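Local coordinates for probable ABC transporter extracellular-binding protein yckB (Bacillus subtilis, PDB 2IEE) that probably serves as the extracellular solute-binding component of a binding-protein-dependent ABC transport system, at residues 33-38 and 44-49; 51-56 and 235-240; 153-158 and 172-177. One frame throughout, in Å; residues are numbered along the deposited sequence.

Interaction 1 (33-38 and 44-49); sequences PTSYHD and DKLTGY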
ATOM      1  N   PRO A  33      -0.593   4.336  -5.807  1.00 10.91           N
ATOM      2  CA  PRO A  33      -1.130   5.694  -5.717  1.00 11.86           C
ATOM      3  C   PRO A  33      -1.231   6.200  -4.268  1.00 10.93           C
ATOM      4  O   PRO A  33      -2.121   6.990  -3.946  1.00  9.36           O
ATOM      5  CB  PRO A  33      -2.507   5.527  -6.330  1.00 11.80           C
ATOM      6  CG  PRO A  33      -2.943   4.233  -5.660  1.00 12.54           C
ATOM      7  CD  PRO A  33      -1.690   3.353  -5.738  1.00 11.97           C
ATOM      8  N   THR A  34      -0.336   5.756  -3.398  1.00 10.76           N
ATOM      9  CA  THR A  34      -0.417   6.180  -2.006  1.00 14.18           C
ATOM     10  C   THR A  34       0.611   7.247  -1.617  1.00 14.31           C
ATOM     11  O   THR A  34       0.381   8.044  -0.707  1.00 13.41           O
ATOM     12  CB  THR A  34      -0.293   4.962  -1.070  1.00 16.01           C
ATOM     13  OG1 THR A  34      -0.820   5.304   0.217  1.00 23.23           O
ATOM     14  CG2 THR A  34       1.161   4.540  -0.925  1.00 14.43           C
ATOM     15  N   SER A  35       1.747   7.244  -2.304  1.00 14.80           N
ATOM     16  CA  SER A  35       2.802   8.221  -2.064  1.00 14.89           C
ATOM     17  C   SER A  35       3.611   8.336  -3.351  1.00 14.27           C
ATOM     18  O   SER A  35       4.468   7.502  -3.629  1.00 16.96           O
ATOM     19  CB  SER A  35       3.705   7.778  -0.912  1.00 12.85           C
ATOM     20  OG  SER A  35       4.763   8.705  -0.723  1.00 15.32           O
ATOM     21  N   TYR A  36       3.325   9.363  -4.141  1.00 13.17           N
ATOM     22  CA  TYR A  36       4.025   9.560  -5.406  1.00 12.46           C
ATOM     23  C   TYR A  36       3.945  11.023  -5.813  1.00 11.77           C
ATOM     24  O   TYR A  36       3.357  11.834  -5.107  1.00 15.16           O
ATOM     25  CB  TYR A  36       3.388   8.697  -6.506  1.00  9.95           C
ATOM     26  CG  TYR A  36       1.974   9.116  -6.848  1.00  9.84           C
ATOM     27  CD1 TYR A  36       0.912   8.829  -5.993  1.00  7.57           C
ATOM     28  CD2 TYR A  36       1.710   9.838  -8.011  1.00  9.26           C
ATOM     29  CE1 TYR A  36      -0.381   9.252  -6.282  1.00 10.88           C
ATOM     30  CE2 TYR A  36       0.426  10.270  -8.313  1.00 10.63           C
ATOM     31  CZ  TYR A  36      -0.616   9.977  -7.448  1.00 14.74           C
ATOM     32  OH  TYR A  36      -1.880  10.415  -7.751  1.00 13.69           O
ATOM     33  N   HIS A  37       4.528  11.359  -6.957  1.00 12.37           N
ATOM     34  CA  HIS A  37       4.499  12.732  -7.433  1.00 13.54           C
ATOM     35  C   HIS A  37       3.542  12.869  -8.619  1.00 14.50           C
ATOM     36  O   HIS A  37       3.557  12.051  -9.546  1.00 12.08           O
ATOM     37  CB  HIS A  37       5.899  13.194  -7.843  1.00 13.41           C
ATOM     38  CG  HIS A  37       6.909  13.131  -6.740  1.00 14.81           C
ATOM     39  ND1 HIS A  37       7.684  12.015  -6.501  1.00 17.18           N
ATOM     40  CD2 HIS A  37       7.263  14.041  -5.801  1.00 14.43           C
ATOM     41  CE1 HIS A  37       8.472  12.241  -5.465  1.00 17.56           C
ATOM     42  NE2 HIS A  37       8.236  13.464  -5.021  1.00 17.14           N
ATOM     43  N   ASP A  38       2.722  13.914  -8.575  1.00 14.94           N
ATOM     44  CA  ASP A  38       1.745  14.196  -9.618  1.00 17.24           C
ATOM     45  C   ASP A  38       2.400  14.811 -10.855  1.00 18.22           C
ATOM     46  O   ASP A  38       2.369  16.027 -11.052  1.00 19.58           O
ATOM     47  CB  ASP A  38       0.663  15.126  -9.060  1.00 16.01           C
ATOM     48  CG  ASP A  38      -0.408  15.453 -10.081  1.00 17.51           C
ATOM     49  OD1 ASP A  38      -0.656  14.614 -10.968  1.00 20.03           O
ATOM     50  OD2 ASP A  38      -1.014  16.541  -9.990  1.00 17.73           O
ATOM     51  N   ASP A  44       4.348  17.918 -10.086  1.00 14.16           N
ATOM     52  CA  ASP A  44       5.336  17.065  -9.430  1.00 14.74           C
ATOM     53  C   ASP A  44       5.129  17.123  -7.924  1.00 14.69           C
ATOM     54  O   ASP A  44       6.049  16.855  -7.150  1.00 15.45           O
ATOM     55  CB  ASP A  44       6.770  17.518  -9.742  1.00 16.03           C
ATOM     56  CG  ASP A  44       7.080  17.525 -11.234  1.00 18.49           C
ATOM     57  OD1 ASP A  44       6.570  16.646 -11.953  1.00 20.70           O
ATOM     58  OD2 ASP A  44       7.846  18.403 -11.683  1.00 19.51           O
ATOM     59  N   LYS A  45       3.920  17.485  -7.509  1.00 14.35           N
ATOM     60  CA  LYS A  45       3.606  17.592  -6.091  1.00 14.54           C
ATOM     61  C   LYS A  45       3.532  16.225  -5.430  1.00 15.24           C
ATOM     62  O   LYS A  45       2.952  15.291  -5.983  1.00 14.90           O
ATOM     63  CB  LYS A  45       2.272  18.312  -5.896  1.00 16.40           C
ATOM     64  CG  LYS A  45       1.911  18.568  -4.439  1.00 18.64           C
ATOM     65  CD  LYS A  45       0.558  19.260  -4.317  1.00 20.88           C
ATOM     66  CE  LYS A  45       0.227  19.585  -2.870  1.00 22.93           C
ATOM     67  NZ  LYS A  45      -1.122  20.197  -2.744  1.00 25.78           N
ATOM     68  N   LEU A  46       4.122  16.108  -4.244  1.00 13.78           N
ATOM     69  CA  LEU A  46       4.085  14.848  -3.518  1.00 14.13           C
ATOM     70  C   LEU A  46       2.631  14.673  -3.087  1.00 12.53           C
ATOM     71  O   LEU A  46       2.062  15.531  -2.428  1.00 10.00           O
ATOM     72  CB  LEU A  46       5.019  14.904  -2.298  1.00 12.62           C
ATOM     73  CG  LEU A  46       5.093  13.660  -1.397  1.00 17.14           C
ATOM     74  CD1 LEU A  46       5.521  12.441  -2.213  1.00 14.85           C
ATOM     75  CD2 LEU A  46       6.073  13.908  -0.265  1.00 14.02           C
ATOM     76  N   THR A  47       2.024  13.561  -3.476  1.00 12.94           N
ATOM     77  CA  THR A  47       0.630  13.336  -3.140  1.00 13.23           C
ATOM     78  C   THR A  47       0.364  11.847  -2.952  1.00 12.68           C
ATOM     79  O   THR A  47       1.288  11.094  -2.670  1.00 13.42           O
ATOM     80  CB  THR A  47      -0.283  13.931  -4.246  1.00 12.86           C
ATOM     81  OG1 THR A  47      -1.657  13.778  -3.879  1.00 14.47           O
ATOM     82  CG2 THR A  47      -0.026  13.255  -5.571  1.00 13.18           C
ATOM     83  N   GLY A  48      -0.887  11.422  -3.097  1.00 13.40           N
ATOM     84  CA  GLY A  48      -1.202  10.012  -2.913  1.00 13.09           C
ATOM     85  C   GLY A  48      -2.092   9.792  -1.702  1.00 13.37           C
ATOM     86  O   GLY A  48      -2.112  10.616  -0.783  1.00 12.05           O
ATOM     87  N   TYR A  49      -2.818   8.677  -1.683  1.00 12.72           N
ATOM     88  CA  TYR A  49      -3.722   8.395  -0.578  1.00 12.72           C
ATOM     89  C   TYR A  49      -3.157   8.638   0.827  1.00 11.30           C
ATOM     90  O   TYR A  49      -3.678   9.467   1.568  1.00 12.83           O
ATOM     91  CB  TYR A  49      -4.248   6.959  -0.668  1.00 11.16           C
ATOM     92  CG  TYR A  49      -5.141   6.598   0.497  1.00 10.16           C
ATOM     93  CD1 TYR A  49      -6.372   7.222   0.677  1.00  7.92           C
ATOM     94  CD2 TYR A  49      -4.727   5.674   1.447  1.00  9.38           C
ATOM     95  CE1 TYR A  49      -7.165   6.936   1.779  1.00  8.45           C
ATOM     96  CE2 TYR A  49      -5.512   5.378   2.554  1.00 10.63           C
ATOM     97  CZ  TYR A  49      -6.725   6.011   2.715  1.00  9.65           C
ATOM     98  OH  TYR A  49      -7.492   5.720   3.816  1.00  9.25           O
TER
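With chi1 at 66°, Tyr36 holds its CG in the tight position between its own backbone N and carbonyl carbon, which lays the ring alongside Thr47; Thr47, whose OG1 is anti to N, presents the CG2 methyl to it. That methyl sits over one ring face, 4.1 Å from the Tyr36 centroid and shifted toward the CZ side, a CH-pi contact. Threonine fits because its other branch, OG1, remains available for Glu52 at the start of the following helix. The two residues are a hydrogen-bonded pair of the antiparallel hairpin formed by strands 36-38 and 45-47. Thr47 N approaches Tyr36 O at 2.7 Å almost head-on, with a C=O...N angle of 178°, whereas Tyr36 N meets Thr47 O at 3.1 Å from above the carbonyl plane. A further bond runs from Asp38 N to Lys45 O, 2.9 Å. On the other face of the hairpin, Leu46 CD1 lies over the rim of the His37 imidazole, 4.0 Å from NE2, and Asp44 O approaches the ring edge at CD2. Just past strand 45-47, Gly48 passes close against the backbone of Thr34 and Ser35, where the lack of a side chain lets the two chains approach, and its CA lies 3.5 Å from Tyr36 CE1. Next to it Tyr49 N donates in plane to a lone pair of Pro33 O at 2.9 Å. Backbone bonds thus carry the pairing while side-chain polar ends serve neighbours; His37 NE2 donates to Glu69, whose carboxylate would probably stabilise a protonated imidazole.

Interaction 2 (51-56 and 235-240); sequences VEVVRE and GSLTKL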
ATOM      1  N   VAL A  51      -0.308  10.038   1.811  1.00 11.65           N
ATOM      2  CA  VAL A  51       0.247  11.379   1.953  1.00  9.94           C
ATOM      3  C   VAL A  51      -0.873  12.368   2.277  1.00 10.93           C
ATOM      4  O   VAL A  51      -0.746  13.177   3.195  1.00 11.65           O
ATOM      5  CB  VAL A  51       0.973  11.808   0.654  1.00 10.51           C
ATOM      6  CG1 VAL A  51       1.268  13.293   0.666  1.00  7.48           C
ATOM      7  CG2 VAL A  51       2.261  11.024   0.511  1.00  8.77           C
ATOM      8  N   GLU A  52      -1.975  12.287   1.539  1.00 11.32           N
ATOM      9  CA  GLU A  52      -3.088  13.197   1.764  1.00 11.92           C
ATOM     10  C   GLU A  52      -3.773  12.930   3.096  1.00 11.94           C
ATOM     11  O   GLU A  52      -4.244  13.859   3.748  1.00 13.82           O
ATOM     12  CB  GLU A  52      -4.106  13.112   0.615  1.00 12.83           C
ATOM     13  CG  GLU A  52      -3.573  13.541  -0.756  1.00 14.38           C
ATOM     14  CD  GLU A  52      -2.931  14.924  -0.752  1.00 17.66           C
ATOM     15  OE1 GLU A  52      -3.405  15.811  -0.005  1.00 20.67           O
ATOM     16  OE2 GLU A  52      -1.957  15.133  -1.507  1.00 18.86           O
ATOM     17  N   VAL A  53      -3.832  11.665   3.503  1.00 12.49           N
ATOM     18  CA  VAL A  53      -4.453  11.319   4.776  1.00 12.06           C
ATOM     19  C   VAL A  53      -3.679  11.974   5.916  1.00 12.45           C
ATOM     20  O   VAL A  53      -4.263  12.536   6.834  1.00 14.34           O
ATOM     21  CB  VAL A  53      -4.470   9.784   5.002  1.00 12.90           C
ATOM     22  CG1 VAL A  53      -4.861   9.475   6.441  1.00  9.66           C
ATOM     23  CG2 VAL A  53      -5.460   9.125   4.037  1.00 13.53           C
ATOM     24  N   VAL A  54      -2.357  11.887   5.852  1.00 12.37           N
ATOM     25  CA  VAL A  54      -1.506  12.482   6.871  1.00 12.19           C
ATOM     26  C   VAL A  54      -1.621  14.009   6.836  1.00 12.43           C
ATOM     27  O   VAL A  54      -1.790  14.661   7.869  1.00  9.00           O
ATOM     28  CB  VAL A  54      -0.028  12.085   6.646  1.00 12.03           C
ATOM     29  CG1 VAL A  54       0.867  12.833   7.617  1.00 12.99           C
ATOM     30  CG2 VAL A  54       0.140  10.588   6.826  1.00 11.48           C
ATOM     31  N   ARG A  55      -1.533  14.567   5.631  1.00 13.23           N
ATOM     32  CA  ARG A  55      -1.614  16.010   5.433  1.00 15.69           C
ATOM     33  C   ARG A  55      -2.866  16.578   6.095  1.00 16.68           C
ATOM     34  O   ARG A  55      -2.794  17.532   6.873  1.00 16.88           O
ATOM     35  CB  ARG A  55      -1.595  16.315   3.924  1.00 16.15           C
ATOM     36  CG  ARG A  55      -1.722  17.784   3.527  1.00 20.59           C
ATOM     37  CD  ARG A  55      -1.509  17.951   2.010  1.00 21.27           C
ATOM     38  NE  ARG A  55      -0.088  17.972   1.661  1.00 22.04           N
ATOM     39  CZ  ARG A  55       0.438  17.415   0.576  1.00 22.41           C
ATOM     40  NH1 ARG A  55      -0.326  16.771  -0.294  1.00 19.94           N
ATOM     41  NH2 ARG A  55       1.741  17.518   0.352  1.00 27.76           N
ATOM     42  N   GLU A  56      -4.008  15.968   5.800  1.00 16.18           N
ATOM     43  CA  GLU A  56      -5.287  16.402   6.347  1.00 18.07           C
ATOM     44  C   GLU A  56      -5.365  16.168   7.855  1.00 18.91           C
ATOM     45  O   GLU A  56      -5.885  17.003   8.596  1.00 19.91           O
ATOM     46  CB  GLU A  56      -6.425  15.659   5.635  1.00 19.32           C
ATOM     47  CG  GLU A  56      -7.831  16.063   6.056  1.00 22.30           C
ATOM     48  CD  GLU A  56      -8.135  17.523   5.754  1.00 25.04           C
ATOM     49  OE1 GLU A  56      -7.569  18.061   4.780  1.00 25.32           O
ATOM     50  OE2 GLU A  56      -8.952  18.129   6.480  1.00 28.14           O
ATOM     51  N   GLY A 235     -16.295  10.828   6.870  1.00 24.32           N
ATOM     52  CA  GLY A 235     -16.136  10.398   5.490  1.00 25.39           C
ATOM     53  C   GLY A 235     -14.913  10.890   4.737  1.00 24.00           C
ATOM     54  O   GLY A 235     -14.762  10.594   3.552  1.00 24.42           O
ATOM     55  N   SER A 236     -14.038  11.631   5.412  1.00 22.11           N
ATOM     56  CA  SER A 236     -12.828  12.148   4.780  1.00 20.94           C
ATOM     57  C   SER A 236     -11.917  11.028   4.289  1.00 19.38           C
ATOM     58  O   SER A 236     -11.359  11.105   3.195  1.00 17.63           O
ATOM     59  CB  SER A 236     -12.059  13.037   5.758  1.00 21.01           C
ATOM     60  OG  SER A 236     -12.850  14.137   6.159  1.00 24.16           O
ATOM     61  N   LEU A 237     -11.757   9.989   5.099  1.00 18.64           N
ATOM     62  CA  LEU A 237     -10.913   8.868   4.707  1.00 18.88           C
ATOM     63  C   LEU A 237     -11.463   8.203   3.448  1.00 17.83           C
ATOM     64  O   LEU A 237     -10.743   8.012   2.469  1.00 17.31           O
ATOM     65  CB  LEU A 237     -10.818   7.839   5.840  1.00 18.54           C
ATOM     66  CG  LEU A 237      -9.928   8.191   7.035  1.00 19.40           C
ATOM     67  CD1 LEU A 237      -9.932   7.040   8.019  1.00 20.10           C
ATOM     68  CD2 LEU A 237      -8.505   8.460   6.562  1.00 20.83           C
ATOM     69  N   THR A 238     -12.746   7.852   3.475  1.00 18.31           N
ATOM     70  CA  THR A 238     -13.376   7.208   2.328  1.00 17.55           C
ATOM     71  C   THR A 238     -13.262   8.108   1.104  1.00 17.46           C
ATOM     72  O   THR A 238     -13.002   7.636  -0.000  1.00 17.02           O
ATOM     73  CB  THR A 238     -14.868   6.899   2.606  1.00 16.80           C
ATOM     74  OG1 THR A 238     -14.962   5.971   3.690  1.00 14.84           O
ATOM     75  CG2 THR A 238     -15.530   6.290   1.376  1.00 15.50           C
ATOM     76  N   LYS A 239     -13.439   9.408   1.311  1.00 18.26           N
ATOM     77  CA  LYS A 239     -13.356  10.380   0.223  1.00 19.83           C
ATOM     78  C   LYS A 239     -11.981  10.363  -0.436  1.00 17.19           C
ATOM     79  O   LYS A 239     -11.870  10.321  -1.662  1.00 16.59           O
ATOM     80  CB  LYS A 239     -13.660  11.784   0.753  1.00 24.11           C
ATOM     81  CG  LYS A 239     -13.633  12.879  -0.307  1.00 29.52           C
ATOM     82  CD  LYS A 239     -14.245  14.164   0.240  1.00 33.19           C
ATOM     83  CE  LYS A 239     -14.392  15.222  -0.838  1.00 35.87           C
ATOM     84  NZ  LYS A 239     -15.143  16.411  -0.344  1.00 39.50           N
ATOM     85  N   LEU A 240     -10.931  10.394   0.378  1.00 14.95           N
ATOM     86  CA  LEU A 240      -9.571  10.376  -0.152  1.00 12.69           C
ATOM     87  C   LEU A 240      -9.275   9.042  -0.837  1.00 10.81           C
ATOM     88  O   LEU A 240      -8.605   8.997  -1.867  1.00  8.74           O
ATOM     89  CB  LEU A 240      -8.567  10.629   0.978  1.00 13.17           C
ATOM     90  CG  LEU A 240      -8.508  12.066   1.504  1.00 13.67           C
ATOM     91  CD1 LEU A 240      -7.680  12.117   2.772  1.00 14.21           C
ATOM     92  CD2 LEU A 240      -7.912  12.979   0.432  1.00 14.01           C
TER
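Glu52 and Val53 of helix 49-60 meet Leu237 and Leu240 of helix 236-244 in an apolar helix-helix packing within one alpha/beta lobe of the periplasmic binding protein fold. The axes of the two short segments run roughly antiparallel, at 148°, and come within 10.3 Å. Glu52 contributes only its aliphatic base: CB touches Leu240 CD2 at 3.8 Å. Its chain then bends at chi2 and carries the carboxylate away from this interface; there OE2 pairs with Arg55 NH1 of the same helix in a salt bridge, 2.6 Å. A glutamate suits this border because its methylenes can pack while its charge stays at the periphery. Val53, buried, touches both leucines. Both methyls face the CD2 branch of Leu237, the side chains crossing at about a right angle, with CG1 3.8 Å and CG2 4.0 Å from Leu237 CD2. Leu240 places CD1 3.9 Å from both Val53 CA and Val53 CG2. The compact valine lets the longer leucines reach in, and Leu228 of helix 218-234 packs against it as well. One turn further, Glu56 directs OE2 to NE of Arg60 in a salt bridge, and NH2 of the same arginine binds Ser236 OG.

Interaction 3 (153-158 and 172-177); sequences KEVIYD and GRTDVI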
ATOM      1  N   LYS A 153       6.785 -20.855 -11.875  1.00 14.44           N
ATOM      2  CA  LYS A 153       8.013 -20.516 -12.577  1.00 15.74           C
ATOM      3  C   LYS A 153       8.102 -19.000 -12.533  1.00 17.05           C
ATOM      4  O   LYS A 153       7.148 -18.310 -12.897  1.00 18.47           O
ATOM      5  CB  LYS A 153       7.949 -20.964 -14.038  1.00 15.86           C
ATOM      6  CG  LYS A 153       7.690 -22.447 -14.235  1.00 19.34           C
ATOM      7  CD  LYS A 153       7.704 -22.814 -15.712  1.00 20.85           C
ATOM      8  CE  LYS A 153       7.427 -24.300 -15.903  1.00 22.11           C
ATOM      9  NZ  LYS A 153       7.516 -24.682 -17.337  1.00 23.82           N
ATOM     10  N   GLU A 154       9.231 -18.469 -12.083  1.00 17.21           N
ATOM     11  CA  GLU A 154       9.374 -17.023 -12.037  1.00 19.24           C
ATOM     12  C   GLU A 154       9.842 -16.516 -13.392  1.00 18.23           C
ATOM     13  O   GLU A 154      10.817 -17.017 -13.946  1.00 19.13           O
ATOM     14  CB  GLU A 154      10.366 -16.614 -10.951  1.00 18.56           C
ATOM     15  CG  GLU A 154      10.791 -15.159 -11.037  1.00 19.45           C
ATOM     16  CD  GLU A 154      11.721 -14.757  -9.910  1.00 20.45           C
ATOM     17  OE1 GLU A 154      12.545 -15.591  -9.484  1.00 18.33           O
ATOM     18  OE2 GLU A 154      11.634 -13.597  -9.460  1.00 24.62           O
ATOM     19  N   VAL A 155       9.137 -15.529 -13.934  1.00 18.69           N
ATOM     20  CA  VAL A 155       9.511 -14.974 -15.228  1.00 19.43           C
ATOM     21  C   VAL A 155      10.418 -13.765 -15.025  1.00 20.28           C
ATOM     22  O   VAL A 155      10.062 -12.819 -14.320  1.00 19.09           O
ATOM     23  CB  VAL A 155       8.268 -14.556 -16.039  1.00 20.76           C
ATOM     24  CG1 VAL A 155       8.693 -13.976 -17.380  1.00 21.94           C
ATOM     25  CG2 VAL A 155       7.359 -15.758 -16.251  1.00 17.97           C
ATOM     26  N   ILE A 156      11.598 -13.808 -15.633  1.00 20.99           N
ATOM     27  CA  ILE A 156      12.551 -12.711 -15.509  1.00 24.11           C
ATOM     28  C   ILE A 156      12.413 -11.705 -16.641  1.00 24.50           C
ATOM     29  O   ILE A 156      12.617 -12.042 -17.804  1.00 25.80           O
ATOM     30  CB  ILE A 156      14.008 -13.227 -15.500  1.00 24.16           C
ATOM     31  CG1 ILE A 156      14.304 -13.936 -14.182  1.00 26.41           C
ATOM     32  CG2 ILE A 156      14.973 -12.068 -15.661  1.00 25.09           C
ATOM     33  CD1 ILE A 156      14.209 -13.016 -12.984  1.00 29.34           C
ATOM     34  N   TYR A 157      12.065 -10.472 -16.290  1.00 26.48           N
ATOM     35  CA  TYR A 157      11.925  -9.401 -17.271  1.00 28.30           C
ATOM     36  C   TYR A 157      13.133  -8.475 -17.194  1.00 31.41           C
ATOM     37  O   TYR A 157      13.679  -8.241 -16.114  1.00 31.59           O
ATOM     38  CB  TYR A 157      10.670  -8.573 -17.001  1.00 26.39           C
ATOM     39  CG  TYR A 157       9.385  -9.164 -17.529  1.00 23.65           C
ATOM     40  CD1 TYR A 157       8.703 -10.163 -16.830  1.00 22.06           C
ATOM     41  CD2 TYR A 157       8.827  -8.692 -18.713  1.00 21.85           C
ATOM     42  CE1 TYR A 157       7.482 -10.665 -17.300  1.00 19.89           C
ATOM     43  CE2 TYR A 157       7.623  -9.186 -19.193  1.00 21.38           C
ATOM     44  CZ  TYR A 157       6.951 -10.166 -18.485  1.00 21.03           C
ATOM     45  OH  TYR A 157       5.752 -10.627 -18.973  1.00 19.95           O
ATOM     46  N   ASP A 158      13.546  -7.940 -18.335  1.00 34.78           N
ATOM     47  CA  ASP A 158      14.685  -7.035 -18.369  1.00 39.06           C
ATOM     48  C   ASP A 158      14.287  -5.714 -17.721  1.00 41.05           C
ATOM     49  O   ASP A 158      14.855  -5.310 -16.707  1.00 43.01           O
ATOM     50  CB  ASP A 158      15.125  -6.799 -19.815  1.00 42.73           C
ATOM     51  CG  ASP A 158      16.405  -5.990 -19.911  1.00 46.59           C
ATOM     52  OD1 ASP A 158      16.399  -4.814 -19.485  1.00 48.67           O
ATOM     53  OD2 ASP A 158      17.418  -6.531 -20.411  1.00 49.12           O
ATOM     54  N   GLY A 172      -1.064 -14.902 -23.139  1.00 16.31           N
ATOM     55  CA  GLY A 172      -0.745 -16.289 -22.864  1.00 15.99           C
ATOM     56  C   GLY A 172       0.760 -16.491 -22.754  1.00 15.03           C
ATOM     57  O   GLY A 172       1.216 -17.617 -22.588  1.00 14.58           O
ATOM     58  N   ARG A 173       1.534 -15.410 -22.859  1.00 14.26           N
ATOM     59  CA  ARG A 173       2.990 -15.503 -22.743  1.00 14.05           C
ATOM     60  C   ARG A 173       3.366 -15.792 -21.284  1.00 13.58           C
ATOM     61  O   ARG A 173       4.373 -16.443 -21.012  1.00 15.15           O
ATOM     62  CB  ARG A 173       3.662 -14.218 -23.243  1.00 13.15           C
ATOM     63  CG  ARG A 173       3.461 -13.980 -24.725  1.00 14.12           C
ATOM     64  CD  ARG A 173       4.362 -12.864 -25.272  1.00 18.23           C
ATOM     65  NE  ARG A 173       5.779 -13.188 -25.139  1.00 17.52           N
ATOM     66  CZ  ARG A 173       6.605 -12.606 -24.275  1.00 19.95           C
ATOM     67  NH1 ARG A 173       6.157 -11.657 -23.461  1.00 21.09           N
ATOM     68  NH2 ARG A 173       7.877 -12.983 -24.214  1.00 18.70           N
ATOM     69  N   THR A 174       2.554 -15.289 -20.357  1.00 12.54           N
ATOM     70  CA  THR A 174       2.729 -15.555 -18.932  1.00 10.14           C
ATOM     71  C   THR A 174       1.353 -15.994 -18.438  1.00 12.13           C
ATOM     72  O   THR A 174       0.376 -15.935 -19.191  1.00 10.63           O
ATOM     73  CB  THR A 174       3.179 -14.318 -18.133  1.00 12.14           C
ATOM     74  OG1 THR A 174       2.285 -13.225 -18.390  1.00 12.65           O
ATOM     75  CG2 THR A 174       4.625 -13.944 -18.494  1.00  8.30           C
ATOM     76  N   ASP A 175       1.260 -16.421 -17.183  1.00 12.17           N
ATOM     77  CA  ASP A 175      -0.017 -16.897 -16.662  1.00 11.69           C
ATOM     78  C   ASP A 175      -0.647 -16.115 -15.524  1.00 12.92           C
ATOM     79  O   ASP A 175      -1.867 -15.950 -15.477  1.00 12.16           O
ATOM     80  CB  ASP A 175       0.120 -18.337 -16.186  1.00 12.23           C
ATOM     81  CG  ASP A 175       0.553 -19.268 -17.281  1.00 11.96           C
ATOM     82  OD1 ASP A 175      -0.116 -19.279 -18.330  1.00 11.44           O
ATOM     83  OD2 ASP A 175       1.551 -19.994 -17.083  1.00 14.79           O
ATOM     84  N   VAL A 176       0.180 -15.634 -14.605  1.00 11.59           N
ATOM     85  CA  VAL A 176      -0.358 -14.960 -13.445  1.00 11.64           C
ATOM     86  C   VAL A 176       0.556 -13.884 -12.881  1.00 12.54           C
ATOM     87  O   VAL A 176       1.778 -13.946 -13.028  1.00 12.38           O
ATOM     88  CB  VAL A 176      -0.636 -16.020 -12.357  1.00 11.61           C
ATOM     89  CG1 VAL A 176       0.674 -16.692 -11.974  1.00 12.35           C
ATOM     90  CG2 VAL A 176      -1.309 -15.399 -11.137  1.00 10.87           C
ATOM     91  N   ILE A 177      -0.061 -12.889 -12.248  1.00 14.34           N
ATOM     92  CA  ILE A 177       0.652 -11.794 -11.596  1.00 12.73           C
ATOM     93  C   ILE A 177       0.103 -11.723 -10.177  1.00 13.98           C
ATOM     94  O   ILE A 177      -1.106 -11.600  -9.984  1.00 12.98           O
ATOM     95  CB  ILE A 177       0.373 -10.419 -12.234  1.00 14.52           C
ATOM     96  CG1 ILE A 177       0.729 -10.432 -13.715  1.00 14.37           C
ATOM     97  CG2 ILE A 177       1.207  -9.337 -11.521  1.00  8.83           C
ATOM     98  CD1 ILE A 177       2.168 -10.739 -13.970  1.00 21.09           C
TER
HETATM   99  O   HOH W   1       3.058 -10.948 -17.034  1.00 12.89           O
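Thr174 turns its CG2 methyl toward Val155 and Tyr157, which approach it from two directions. The setting is a beta-alpha-beta crossover: strand 153-154, helix 162-171 and strand 176-180, with strand 134-136 lying between the two strands in the mixed sheet and parallel to both. Val155 and Thr174 cross at a slant, methyl against methyl, with Val155 CG2 4.0 Å from Thr174 CG2. Tyr157 comes at Thr174 from the opposing direction and leads with its hydroxyl, so that its OH lies 3.5 Å from the same methyl while the ring plane is oblique to it. Tyrosine suits the position because its length carries the hydroxyl as far as Thr174 and its end is polar: OH is hydrogen-bonded to Asp168 OD2 of the intervening helix, and Tyr165 of that helix packs edge-to-face with the ring. A beta-branched threonine can serve both an apolar and a polar neighbour. Its chi1 of 53° puts OG1 between the backbone N and the carbonyl carbon and turns CG2, anti to the carbonyl carbon, to Val155 CG2 and the Tyr157 hydroxyl. The chain reaches Thr174 by way of Gly172, whose positive phi ends the helix in a Schellman motif. One water joins the polar ends, lying 2.8 Å from Thr174 OG1 and donating a weak bond to Tyr157 OH at 3.3 Å.

Interactions 1 and 2 belong to one continuous piece of structure, since strand 45-47 runs directly into helix 49-60; their centres are 13 Å apart. They are tied by Thr47 OG1 with Glu52 OE2 at 2.7 Å, a probable hydrogen bond, and by Val51 N with Thr34 O at 3.3 Å. Phe244, later in helix 236-244, also touches the hairpin through Tyr36 and Thr47. Interaction 3 stands apart, with its centre 29 Å from that of interaction 1 and 36 Å from that of interaction 2. This family generally holds its ligand in a cleft between two lobes; interactions 1 and 2 share one, interaction 3 probably belongs to the other, and none includes a ligand atom.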